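Local structure of tetraacyldisaccharide 4'-kinase (Aquifex aeolicus, 4ITL) at residues 47-52 and 152-157; 181-186 and 197-202; 230-235 and 273-278; 262-267 and 279-284. The protein probably phosphorylates the 4'-position of the tetraacyldisaccharide 1-phosphate precursor of lipid A, using ATP, in the last step of lipid IVA synthesis. All coordinates share one frame; numbering follows the deposited sequence.

Contact 1. Residues 47-52 and 152-157. With ACP (phosphomethylphosphonic acid adenylate ester), chain B.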
# COMPACT_ATOMS: atom_id res chain seq x y z
N GLY A 47 -3.81 3.10 9.44
CA GLY A 47 -3.49 1.82 10.07
C GLY A 47 -3.24 0.69 9.08
O GLY A 47 -3.03 -0.46 9.45
N GLY A 48 -3.37 0.98 7.79
CA GLY A 48 -2.97 0.05 6.76
C GLY A 48 -4.14 -0.79 6.27
O GLY A 48 -4.90 -1.31 7.08
N SER A 49 -4.28 -0.92 4.96
CA SER A 49 -5.34 -1.73 4.38
C SER A 49 -4.90 -2.63 3.23
O SER A 49 -5.74 -3.06 2.45
CB SER A 49 -6.48 -0.84 3.91
OG SER A 49 -6.01 0.05 2.91
N GLY A 50 -3.61 -2.91 3.12
CA GLY A 50 -3.10 -3.65 1.97
C GLY A 50 -3.09 -2.92 0.64
O GLY A 50 -3.16 -3.55 -0.41
N LYS A 51 -2.99 -1.60 0.68
CA LYS A 51 -2.94 -0.81 -0.53
C LYS A 51 -1.69 -1.07 -1.35
O LYS A 51 -1.77 -1.19 -2.60
CB LYS A 51 -2.95 0.68 -0.18
CG LYS A 51 -4.30 1.32 0.11
CD LYS A 51 -4.08 2.74 0.64
CE LYS A 51 -3.53 2.65 2.09
NZ LYS A 51 -3.13 3.95 2.62
N THR A 52 -0.54 -1.09 -0.70
CA THR A 52 0.70 -1.34 -1.43
C THR A 52 0.65 -2.67 -2.17
O THR A 52 1.04 -2.77 -3.34
CB THR A 52 1.91 -1.32 -0.49
OG1 THR A 52 1.67 -2.25 0.55
CG2 THR A 52 2.10 0.03 0.11
N ILE A 152 -10.65 3.02 -6.95
CA ILE A 152 -10.74 1.77 -6.23
C ILE A 152 -10.53 2.01 -4.75
O ILE A 152 -9.52 2.56 -4.35
CB ILE A 152 -9.67 0.75 -6.68
CG1 ILE A 152 -9.84 0.47 -8.19
CG2 ILE A 152 -9.81 -0.53 -5.87
CD1 ILE A 152 -8.73 -0.37 -8.84
N LEU A 153 -11.51 1.60 -3.96
CA LEU A 153 -11.46 1.74 -2.51
C LEU A 153 -11.28 0.38 -1.83
O LEU A 153 -12.05 -0.54 -2.03
CB LEU A 153 -12.78 2.33 -1.99
CG LEU A 153 -12.89 2.63 -0.48
CD1 LEU A 153 -11.79 3.60 -0.04
CD2 LEU A 153 -14.26 3.17 -0.17
N LEU A 154 -10.27 0.32 -0.98
CA LEU A 154 -10.01 -0.84 -0.13
C LEU A 154 -10.66 -0.66 1.24
O LEU A 154 -10.60 0.39 1.86
CB LEU A 154 -8.48 -1.08 -0.00
CG LEU A 154 -7.77 -1.82 -1.16
CD1 LEU A 154 -8.00 -1.14 -2.47
CD2 LEU A 154 -6.29 -1.93 -0.96
N LEU A 155 -11.32 -1.71 1.69
CA LEU A 155 -11.97 -1.70 2.98
C LEU A 155 -11.58 -2.96 3.74
O LEU A 155 -11.51 -4.04 3.15
CB LEU A 155 -13.48 -1.74 2.79
CG LEU A 155 -14.27 -0.57 2.22
CD1 LEU A 155 -15.71 -1.01 1.85
CD2 LEU A 155 -14.28 0.55 3.25
N LYS A 156 -11.41 -2.85 5.05
CA LYS A 156 -11.16 -4.03 5.87
C LYS A 156 -12.23 -4.08 6.95
O LYS A 156 -12.87 -3.07 7.24
CB LYS A 156 -9.74 -3.97 6.46
CG LYS A 156 -9.54 -2.81 7.44
CD LYS A 156 -8.09 -2.66 7.91
CE LYS A 156 -7.98 -1.51 8.88
NZ LYS A 156 -6.58 -1.17 9.28
N LYS A 157 -12.45 -5.27 7.49
CA LYS A 157 -13.57 -5.51 8.38
C LYS A 157 -13.70 -4.48 9.49
O LYS A 157 -14.80 -4.00 9.83
CB LYS A 157 -13.41 -6.88 9.04
CG LYS A 157 -14.56 -7.18 10.00
CD LYS A 157 -14.38 -8.57 10.57
CE LYS A 157 -15.54 -8.95 11.44
NZ LYS A 157 -15.58 -10.45 11.69
PG ACP B . -0.15 2.35 4.50
O1G ACP B . 0.86 3.48 4.38
O2G ACP B . -1.61 2.84 4.52
O3G ACP B . 0.13 1.61 5.84
PB ACP B . -0.55 -0.38 3.25
O1B ACP B . -0.23 -1.09 1.95
O2B ACP B . -2.08 -0.22 3.28
C3B ACP B . 0.20 1.27 3.05
PA ACP B . 0.07 -2.64 4.79
O1A ACP B . -1.09 -3.60 4.61
O2A ACP B . 0.61 -2.60 6.18
O3A ACP B . -0.31 -1.08 4.64
O5' ACP B . 1.22 -3.08 3.78
C5' ACP B . 2.49 -2.47 3.90
C4' ACP B . 3.61 -3.44 3.55
O4' ACP B . 3.99 -4.03 4.79
C3' ACP B . 3.26 -4.59 2.66
O3' ACP B . 3.40 -4.33 1.33
C2' ACP B . 4.23 -5.63 3.12
O2' ACP B . 5.53 -5.51 2.64
C1' ACP B . 4.22 -5.39 4.58
N9 ACP B . 3.26 -6.19 5.33
C8 ACP B . 2.15 -5.77 5.99
N7 ACP B . 1.55 -6.83 6.57
C5 ACP B . 2.28 -7.93 6.31
C6 ACP B . 2.16 -9.28 6.63
N6 ACP B . 1.05 -9.74 7.43
N1 ACP B . 3.07 -10.15 6.18
C2 ACP B . 4.11 -9.75 5.40
N3 ACP B . 4.28 -8.46 5.06
C4 ACP B . 3.37 -7.54 5.50
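K156 NZ donates to the backbone O of G48 at 2.8 Å, the one hydrogen bond that joins residues 47-52 to 152-157. The donor meets the carbonyl at a C=O...N angle of 151° and is tilted 22° from its plane. CG of K156 sits between its own backbone N and carbonyl carbon (chi1 65°), and from there the chain runs extended to the carbonyl of G48. Beside it L154 supplies the apolar half: CD2 lies 3.6 Å from CA of K51, with the carbonyls of S49 and G50 close by. This loop is the P-loop of a P-loop kinase, here wrapped round the phosphates of the ATP analogue ACP, with G50 as N-cap of helix 51-61. S49 N and K51 N both donate to ACP O2B, while T52 grips O1B twice, through its N and through OG1, the latter 2.6 Å from O1B. K51 bends at chi3 to bring NZ within 2.7 Å of the terminal-phosphate oxygen O2G, and it also forms a salt bridge with D139. G48 CA lies 3.6 Å from ACP O3A, so the backbone passes right against the phosphate chain. Further out, T186 OG1 lies between the carbonyls of S49 and L155, within hydrogen-bonding reach of both, though its one proton can serve only one at a time, and D159 takes the backbone N of K156.

Contact 2. Residues 181-186 and 197-202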
# COMPACT_ATOMS: atom_id res chain seq x y z
N ASP A 181 -15.63 3.39 -7.61
CA ASP A 181 -16.19 2.62 -8.74
C ASP A 181 -16.11 1.13 -8.38
O ASP A 181 -16.84 0.32 -8.89
CB ASP A 181 -15.37 2.90 -10.01
CG ASP A 181 -15.37 4.41 -10.38
OD1 ASP A 181 -16.45 5.01 -10.39
OD2 ASP A 181 -14.29 5.00 -10.58
N ALA A 182 -15.17 0.78 -7.49
CA ALA A 182 -14.97 -0.62 -7.15
C ALA A 182 -14.45 -0.70 -5.73
O ALA A 182 -13.64 0.12 -5.30
CB ALA A 182 -13.96 -1.26 -8.12
N LEU A 183 -14.94 -1.70 -5.01
CA LEU A 183 -14.48 -2.01 -3.67
C LEU A 183 -13.65 -3.30 -3.63
O LEU A 183 -14.01 -4.32 -4.26
CB LEU A 183 -15.72 -2.23 -2.81
CG LEU A 183 -16.66 -1.04 -2.76
CD1 LEU A 183 -17.80 -1.39 -1.81
CD2 LEU A 183 -15.92 0.16 -2.28
N VAL A 184 -12.58 -3.27 -2.85
CA VAL A 184 -11.77 -4.45 -2.64
C VAL A 184 -11.82 -4.77 -1.15
O VAL A 184 -11.44 -3.94 -0.34
CB VAL A 184 -10.33 -4.23 -3.11
CG1 VAL A 184 -9.39 -5.45 -2.71
CG2 VAL A 184 -10.32 -3.98 -4.63
N LEU A 185 -12.34 -5.94 -0.79
CA LEU A 185 -12.46 -6.29 0.62
C LEU A 185 -11.20 -7.03 1.05
O LEU A 185 -10.99 -8.21 0.69
CB LEU A 185 -13.72 -7.12 0.86
CG LEU A 185 -15.00 -6.59 0.19
CD1 LEU A 185 -16.26 -7.47 0.46
CD2 LEU A 185 -15.28 -5.19 0.61
N THR A 186 -10.34 -6.34 1.80
CA THR A 186 -8.99 -6.86 2.10
C THR A 186 -8.82 -7.63 3.42
O THR A 186 -9.72 -7.74 4.26
CB THR A 186 -7.94 -5.74 2.14
OG1 THR A 186 -8.35 -4.79 3.12
CG2 THR A 186 -7.86 -5.05 0.82
N THR A 197 -22.93 -3.86 -1.44
CA THR A 197 -23.35 -2.48 -1.68
C THR A 197 -24.04 -2.30 -3.04
O THR A 197 -24.63 -1.25 -3.30
CB THR A 197 -22.14 -1.49 -1.62
OG1 THR A 197 -21.20 -1.77 -2.67
CG2 THR A 197 -21.44 -1.60 -0.28
N GLY A 198 -23.96 -3.30 -3.91
CA GLY A 198 -24.34 -3.09 -5.30
C GLY A 198 -23.16 -2.67 -6.17
O GLY A 198 -23.19 -2.85 -7.39
N LYS A 199 -22.13 -2.10 -5.57
CA LYS A 199 -20.91 -1.79 -6.34
C LYS A 199 -20.13 -3.05 -6.63
O LYS A 199 -20.11 -3.96 -5.79
CB LYS A 199 -20.01 -0.83 -5.56
CG LYS A 199 -20.39 0.62 -5.70
CD LYS A 199 -19.70 1.44 -4.64
CE LYS A 199 -20.25 2.83 -4.59
NZ LYS A 199 -20.15 3.50 -5.88
N PRO A 200 -19.46 -3.09 -7.78
CA PRO A 200 -18.50 -4.14 -8.13
C PRO A 200 -17.51 -4.36 -6.98
O PRO A 200 -16.77 -3.45 -6.61
CB PRO A 200 -17.77 -3.55 -9.34
CG PRO A 200 -18.62 -2.46 -9.84
CD PRO A 200 -19.32 -1.91 -8.65
N THR A 201 -17.51 -5.56 -6.42
CA THR A 201 -16.82 -5.83 -5.17
C THR A 201 -15.96 -7.10 -5.33
O THR A 201 -16.40 -8.08 -5.91
CB THR A 201 -17.85 -6.00 -3.99
OG1 THR A 201 -18.62 -4.81 -3.83
CG2 THR A 201 -17.14 -6.28 -2.66
N PHE A 202 -14.73 -7.06 -4.81
CA PHE A 202 -13.75 -8.10 -5.00
C PHE A 202 -13.04 -8.42 -3.70
O PHE A 202 -12.42 -7.57 -3.12
CB PHE A 202 -12.70 -7.62 -5.98
CG PHE A 202 -13.27 -7.25 -7.28
CD1 PHE A 202 -13.53 -8.21 -8.24
CD2 PHE A 202 -13.64 -5.94 -7.52
CE1 PHE A 202 -14.12 -7.87 -9.44
CE2 PHE A 202 -14.23 -5.59 -8.72
CZ PHE A 202 -14.47 -6.55 -9.68
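L183 and T197 reach toward each other end to end, L183 CD1 stopping 3.5 Å from T197 OG1. That hydroxyl is already turned back on its own segment, where it accepts from K199 N in an ST turn. On the same face of the sheet the methyl CG2 of T201 presses into the fork of L185, 3.5 Å from CD1, a carbon pair tighter than usual. With OG1 beside the backbone N (chi1 -60°) and CG2 therefore anti to it, T201 sends its methyl to L185 and its OG1 to K199 O, which it meets at 2.6 Å from above the carbonyl plane. F202 goes to the other face with V184; A182 CB approaches its ring at the edge, 4.4 Å from CE2, while L306 of helix 303-311 also packs on F202. P200 lays CD and CG against the carbonyl O of D181. Between these two layers of side chains runs a parallel ladder, L183 N to P200 O, F202 N to L183 O and L185 N to F202 O, at 2.8 to 3.0 Å, which sets strand 182-185 beside strand 201-212. D181 OD2 accepts from the backbone N of N151, and K199 NZ goes to the carbonyls of A180 and R178. Polar side chains here thus bond mainly to backbone groups, leaving the strand pairing itself to main-chain hydrogen bonds and apolar contacts.

Contact 3. Residues 230-235 and 273-278. With ACP (phosphomethylphosphonic acid adenylate ester), chain B.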
# COMPACT_ATOMS: atom_id res chain seq x y z
N ILE A 230 12.66 -14.48 16.54
CA ILE A 230 12.24 -13.23 17.09
C ILE A 230 11.64 -12.50 15.92
O ILE A 230 12.32 -12.26 14.94
CB ILE A 230 13.40 -12.44 17.68
CG1 ILE A 230 13.93 -13.19 18.90
CG2 ILE A 230 12.93 -11.05 18.06
CD1 ILE A 230 15.42 -12.93 19.22
N ALA A 231 10.34 -12.21 16.01
CA ALA A 231 9.63 -11.49 14.95
C ALA A 231 9.46 -10.04 15.32
O ALA A 231 9.40 -9.68 16.50
CB ALA A 231 8.27 -12.11 14.69
N PHE A 232 9.39 -9.21 14.30
CA PHE A 232 9.14 -7.79 14.49
C PHE A 232 8.66 -7.13 13.20
O PHE A 232 8.89 -7.66 12.12
CB PHE A 232 10.40 -7.10 15.00
CG PHE A 232 11.54 -7.10 14.01
CD1 PHE A 232 11.58 -6.19 12.96
CD2 PHE A 232 12.61 -7.98 14.15
CE1 PHE A 232 12.64 -6.18 12.06
CE2 PHE A 232 13.67 -7.97 13.25
CZ PHE A 232 13.70 -7.06 12.21
N SER A 233 7.97 -6.01 13.32
CA SER A 233 7.68 -5.15 12.18
C SER A 233 7.42 -3.72 12.63
O SER A 233 7.04 -3.51 13.77
CB SER A 233 6.47 -5.68 11.43
OG SER A 233 5.34 -5.69 12.27
N GLY A 234 7.60 -2.75 11.74
CA GLY A 234 6.96 -1.46 11.92
C GLY A 234 5.98 -1.09 10.82
O GLY A 234 6.37 -0.74 9.72
N LEU A 235 4.71 -1.10 11.18
CA LEU A 235 3.63 -1.24 10.22
C LEU A 235 2.50 -0.34 10.67
O LEU A 235 2.48 0.09 11.81
CB LEU A 235 3.13 -2.68 10.15
CG LEU A 235 4.07 -3.72 9.57
CD1 LEU A 235 3.34 -5.04 9.45
CD2 LEU A 235 4.64 -3.29 8.23
N GLU A 273 20.58 -15.74 16.74
CA GLU A 273 19.11 -15.65 16.67
C GLU A 273 18.65 -15.51 15.25
O GLU A 273 19.37 -15.02 14.40
CB GLU A 273 18.56 -14.45 17.47
CG GLU A 273 18.83 -14.55 18.97
CD GLU A 273 18.06 -15.69 19.64
OE1 GLU A 273 17.02 -16.11 19.12
OE2 GLU A 273 18.50 -16.16 20.71
N ILE A 274 17.42 -15.96 14.99
CA ILE A 274 16.79 -15.79 13.68
C ILE A 274 15.63 -14.82 13.82
O ILE A 274 14.81 -14.97 14.72
CB ILE A 274 16.20 -17.11 13.15
CG1 ILE A 274 17.23 -18.25 13.17
CG2 ILE A 274 15.66 -16.90 11.74
CD1 ILE A 274 18.31 -18.13 12.08
N TYR A 275 15.60 -13.84 12.93
CA TYR A 275 14.63 -12.76 12.96
C TYR A 275 13.73 -12.86 11.75
O TYR A 275 14.20 -13.15 10.64
CB TYR A 275 15.35 -11.42 12.92
CG TYR A 275 16.12 -11.12 14.16
CD1 TYR A 275 15.50 -10.51 15.24
CD2 TYR A 275 17.47 -11.46 14.28
CE1 TYR A 275 16.22 -10.24 16.42
CE2 TYR A 275 18.18 -11.20 15.44
CZ TYR A 275 17.55 -10.59 16.50
OH TYR A 275 18.24 -10.31 17.66
N LEU A 276 12.43 -12.67 11.99
CA LEU A 276 11.42 -12.71 10.95
C LEU A 276 10.60 -11.43 10.94
O LEU A 276 10.11 -10.98 11.97
CB LEU A 276 10.50 -13.91 11.15
CG LEU A 276 9.46 -14.16 10.06
CD1 LEU A 276 10.11 -14.67 8.79
CD2 LEU A 276 8.40 -15.14 10.53
N THR A 277 10.45 -10.86 9.75
CA THR A 277 9.96 -9.50 9.58
C THR A 277 9.27 -9.40 8.24
O THR A 277 9.04 -10.41 7.59
CB THR A 277 11.08 -8.45 9.71
OG1 THR A 277 10.51 -7.15 9.84
CG2 THR A 277 12.00 -8.49 8.52
N THR A 278 8.88 -8.20 7.83
CA THR A 278 8.14 -8.07 6.59
C THR A 278 9.02 -7.42 5.53
O THR A 278 10.06 -6.85 5.84
CB THR A 278 6.85 -7.21 6.73
OG1 THR A 278 7.15 -5.82 6.75
CG2 THR A 278 6.09 -7.54 8.01
PG ACP B . -0.15 2.35 4.50
O1G ACP B . 0.86 3.48 4.38
O2G ACP B . -1.61 2.84 4.52
O3G ACP B . 0.13 1.61 5.84
PB ACP B . -0.55 -0.38 3.25
O1B ACP B . -0.23 -1.09 1.95
O2B ACP B . -2.08 -0.22 3.28
C3B ACP B . 0.20 1.27 3.05
PA ACP B . 0.07 -2.64 4.79
O1A ACP B . -1.09 -3.60 4.61
O2A ACP B . 0.61 -2.60 6.18
O3A ACP B . -0.31 -1.08 4.64
O5' ACP B . 1.22 -3.08 3.78
C5' ACP B . 2.49 -2.47 3.90
C4' ACP B . 3.61 -3.44 3.55
O4' ACP B . 3.99 -4.03 4.79
C3' ACP B . 3.26 -4.59 2.66
O3' ACP B . 3.40 -4.33 1.33
C2' ACP B . 4.23 -5.63 3.12
O2' ACP B . 5.53 -5.51 2.64
C1' ACP B . 4.22 -5.39 4.58
N9 ACP B . 3.26 -6.19 5.33
C8 ACP B . 2.15 -5.77 5.99
N7 ACP B . 1.55 -6.83 6.57
C5 ACP B . 2.28 -7.93 6.31
C6 ACP B . 2.16 -9.28 6.63
N6 ACP B . 1.05 -9.74 7.43
N1 ACP B . 3.07 -10.15 6.18
C2 ACP B . 4.11 -9.75 5.40
N3 ACP B . 4.28 -8.46 5.06
C4 ACP B . 3.37 -7.54 5.50
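T277 and F232 form the close part of this contact. T277 OG1 donates to the backbone O of F232 at 2.8 Å, from above the carbonyl plane, while its CB sits over one face of the F232 ring, a CH-pi contact 4.0 Å from the centroid and offset toward the rim. Both depend on the torsions: F232 has CG between its backbone N and carbonyl carbon (chi1 66°), which swings the ring back over strand 275-277, and T277 has OG1 anti to its N (chi1 -167°). At the edge of the same ring, near its plane, comes Y275 CD1, 3.7 Å from F232 CE2. I230 lies alongside Y275, the two pointing the same way, with I230 CG2 3.8 Å from Y275 CE1. The parallel ladder consists of I230 N to I274 O, L276 N to I230 O and F232 N to L276 O, at 2.9 to 3.0 Å. Toward the partly exposed end the packing thins to I230 CD1 against the bent side chain of E273, whose carboxylate OE1 turns to K253 in a salt bridge. Past F232 the strands part, yet the residues remain buried: L235 CD2 and T278 OG1, the latter hydrogen-bonded to D281, touch end to end at 3.9 Å. There both residues meet ACP, T278 CB lying 3.3 Å from N3 of the adenine and L235 CD1 beside C8. Parallel strands whose C-terminal ends carry the residues that line a nucleotide site are characteristic of alpha/beta nucleotide-binding folds.

Contact 4. Residues 262-267 and 279-284. With ACP (phosphomethylphosphonic acid adenylate ester), chain B.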
# COMPACT_ATOMS: atom_id res chain seq x y z
N TYR A 262 9.33 2.83 10.94
CA TYR A 262 10.52 2.87 11.79
C TYR A 262 11.78 2.72 10.95
O TYR A 262 11.79 1.93 10.00
CB TYR A 262 10.45 1.73 12.79
CG TYR A 262 11.56 1.73 13.82
CD1 TYR A 262 11.76 2.83 14.65
CD2 TYR A 262 12.39 0.63 13.98
CE1 TYR A 262 12.76 2.83 15.60
CE2 TYR A 262 13.40 0.62 14.96
CZ TYR A 262 13.56 1.72 15.75
OH TYR A 262 14.54 1.74 16.69
N ASP A 263 12.84 3.46 11.29
CA ASP A 263 14.02 3.54 10.42
C ASP A 263 15.11 2.55 10.81
O ASP A 263 16.10 2.41 10.10
CB ASP A 263 14.59 4.97 10.34
CG ASP A 263 15.20 5.45 11.64
OD1 ASP A 263 15.39 4.64 12.58
OD2 ASP A 263 15.53 6.64 11.72
N TYR A 264 14.90 1.86 11.93
CA TYR A 264 15.78 0.81 12.42
C TYR A 264 17.19 1.27 12.68
O TYR A 264 18.12 0.47 12.64
CB TYR A 264 15.78 -0.40 11.49
CG TYR A 264 14.49 -1.16 11.59
CD1 TYR A 264 14.26 -2.09 12.60
CD2 TYR A 264 13.47 -0.90 10.70
CE1 TYR A 264 13.05 -2.74 12.68
CE2 TYR A 264 12.25 -1.56 10.79
CZ TYR A 264 12.04 -2.46 11.76
OH TYR A 264 10.80 -3.05 11.80
N SER A 265 17.36 2.54 12.98
CA SER A 265 18.67 3.07 13.32
C SER A 265 19.23 2.35 14.54
O SER A 265 20.40 2.06 14.58
CB SER A 265 18.60 4.59 13.55
OG SER A 265 17.68 4.95 14.57
N ASP A 266 18.37 2.04 15.52
CA ASP A 266 18.81 1.40 16.78
C ASP A 266 18.99 -0.11 16.75
O ASP A 266 19.16 -0.73 17.80
CB ASP A 266 17.77 1.63 17.86
CG ASP A 266 17.71 3.04 18.32
OD1 ASP A 266 18.80 3.62 18.56
OD2 ASP A 266 16.58 3.56 18.44
N PHE A 267 18.89 -0.73 15.59
CA PHE A 267 18.68 -2.15 15.57
C PHE A 267 20.01 -2.91 15.45
O PHE A 267 20.86 -2.63 14.59
CB PHE A 267 17.64 -2.56 14.51
CG PHE A 267 17.45 -4.04 14.40
CD1 PHE A 267 16.68 -4.72 15.33
CD2 PHE A 267 18.10 -4.77 13.41
CE1 PHE A 267 16.55 -6.09 15.26
CE2 PHE A 267 17.97 -6.13 13.33
CZ PHE A 267 17.19 -6.79 14.25
N PRO A 279 8.60 -7.48 4.27
CA PRO A 279 9.45 -6.84 3.26
C PRO A 279 9.63 -5.32 3.45
O PRO A 279 10.69 -4.77 3.11
CB PRO A 279 8.72 -7.15 1.96
CG PRO A 279 8.07 -8.45 2.23
CD PRO A 279 7.58 -8.34 3.66
N LYS A 280 8.58 -4.65 3.93
CA LYS A 280 8.60 -3.23 4.23
C LYS A 280 9.67 -2.92 5.23
O LYS A 280 10.38 -1.93 5.11
CB LYS A 280 7.20 -2.77 4.73
CG LYS A 280 7.14 -1.42 5.33
CD LYS A 280 5.71 -0.96 5.55
CE LYS A 280 5.69 0.22 6.51
NZ LYS A 280 4.36 0.90 6.48
N ASP A 281 9.83 -3.80 6.21
CA ASP A 281 10.92 -3.66 7.17
C ASP A 281 12.28 -4.07 6.57
O ASP A 281 13.28 -3.42 6.81
CB ASP A 281 10.65 -4.50 8.44
CG ASP A 281 9.27 -4.19 9.05
OD1 ASP A 281 9.15 -3.10 9.64
OD2 ASP A 281 8.32 -5.00 8.91
N LEU A 282 12.31 -5.16 5.82
CA LEU A 282 13.56 -5.70 5.33
C LEU A 282 14.29 -4.73 4.37
O LEU A 282 15.51 -4.82 4.21
CB LEU A 282 13.32 -7.00 4.60
CG LEU A 282 14.54 -7.87 4.30
CD1 LEU A 282 15.08 -8.49 5.55
CD2 LEU A 282 14.11 -8.94 3.33
N ILE A 283 13.58 -3.80 3.74
CA ILE A 283 14.27 -2.88 2.83
C ILE A 283 15.27 -2.03 3.61
O ILE A 283 16.24 -1.50 3.05
CB ILE A 283 13.34 -1.96 2.05
CG1 ILE A 283 12.36 -1.27 2.98
CG2 ILE A 283 12.61 -2.73 0.94
CD1 ILE A 283 11.76 -0.05 2.37
N LYS A 284 15.02 -1.92 4.90
CA LYS A 284 15.87 -1.13 5.76
C LYS A 284 16.94 -1.94 6.42
O LYS A 284 17.69 -1.39 7.19
CB LYS A 284 15.05 -0.46 6.84
CG LYS A 284 13.92 0.40 6.25
CD LYS A 284 12.78 0.47 7.22
CE LYS A 284 11.57 1.09 6.61
NZ LYS A 284 10.49 1.10 7.61
PG ACP B . -0.15 2.35 4.50
O1G ACP B . 0.86 3.48 4.38
O2G ACP B . -1.61 2.84 4.52
O3G ACP B . 0.13 1.61 5.84
PB ACP B . -0.55 -0.38 3.25
O1B ACP B . -0.23 -1.09 1.95
O2B ACP B . -2.08 -0.22 3.28
C3B ACP B . 0.20 1.27 3.05
PA ACP B . 0.07 -2.64 4.79
O1A ACP B . -1.09 -3.60 4.61
O2A ACP B . 0.61 -2.60 6.18
O3A ACP B . -0.31 -1.08 4.64
O5' ACP B . 1.22 -3.08 3.78
C5' ACP B . 2.49 -2.47 3.90
C4' ACP B . 3.61 -3.44 3.55
O4' ACP B . 3.99 -4.03 4.79
C3' ACP B . 3.26 -4.59 2.66
O3' ACP B . 3.40 -4.33 1.33
C2' ACP B . 4.23 -5.63 3.12
O2' ACP B . 5.53 -5.51 2.64
C1' ACP B . 4.22 -5.39 4.58
N9 ACP B . 3.26 -6.19 5.33
C8 ACP B . 2.15 -5.77 5.99
N7 ACP B . 1.55 -6.83 6.57
C5 ACP B . 2.28 -7.93 6.31
C6 ACP B . 2.16 -9.28 6.63
N6 ACP B . 1.05 -9.74 7.43
N1 ACP B . 3.07 -10.15 6.18
C2 ACP B . 4.11 -9.75 5.40
N3 ACP B . 4.28 -8.46 5.06
C4 ACP B . 3.37 -7.54 5.50
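Two hydrogen bonds join the loop 262-267 to residues 279-284. Y264 OH donates to D281 OD1 at 2.7 Å, meeting the oxygen from above the carboxylate plane, with ring and carboxylate planes 85° apart. K284 NZ donates to the backbone O of Y262 at 2.8 Å, tilted 26° from the carbonyl plane. Apolar contact is slight: the extended K284 chain crosses the Y264 side chain at about a right angle, its CD at the ring edge and 3.8 Å from CD2. Within the loop, an Asx turn at D263, whose OD1 accepts from both N and OG of S265, leads into a type I turn from Y264 to F267, while Y262 CD2 lies over the centre of the Y264 ring. Helix 279-282 starts right after strand 275-277, with T278 as its N-cap, and it adjoins the ribose of ACP: K280 CB lies 3.4 Å from O4', and K280 N makes a weak bond to O2'. Charge pairs reach outward, K284 to D99 and K280 to E100 and D260. D281 is shared between segments, OD1 also taking G234 N and OD2 taking T278 OG1, which fixes the carboxylate that receives the tyrosine.

In the fold
From the N terminus, contact 1 comes first, closing a loop of about a hundred residues between the P-loop and strand 150-155. Contact 2 opens only after it has closed, joining neighbouring strands 182-185 and 201-212 across a short connection; it touches contact 1 through the pairing of strands 150-155 and 182-185. Contacts 3 and 4 follow, and their segments alternate along the chain: 230-235, 262-267, 273-278, 279-284. They therefore cross, and they touch where G234 of one meets D281 of the other; T278 alone separates strand 275-277 from helix 279-282. Contact 2 lies across the chain's centre from both. Contacts 1, 3 and 4 all reach ACP, chiefly its phosphates in contact 1 and its adenosine in contacts 3 and 4.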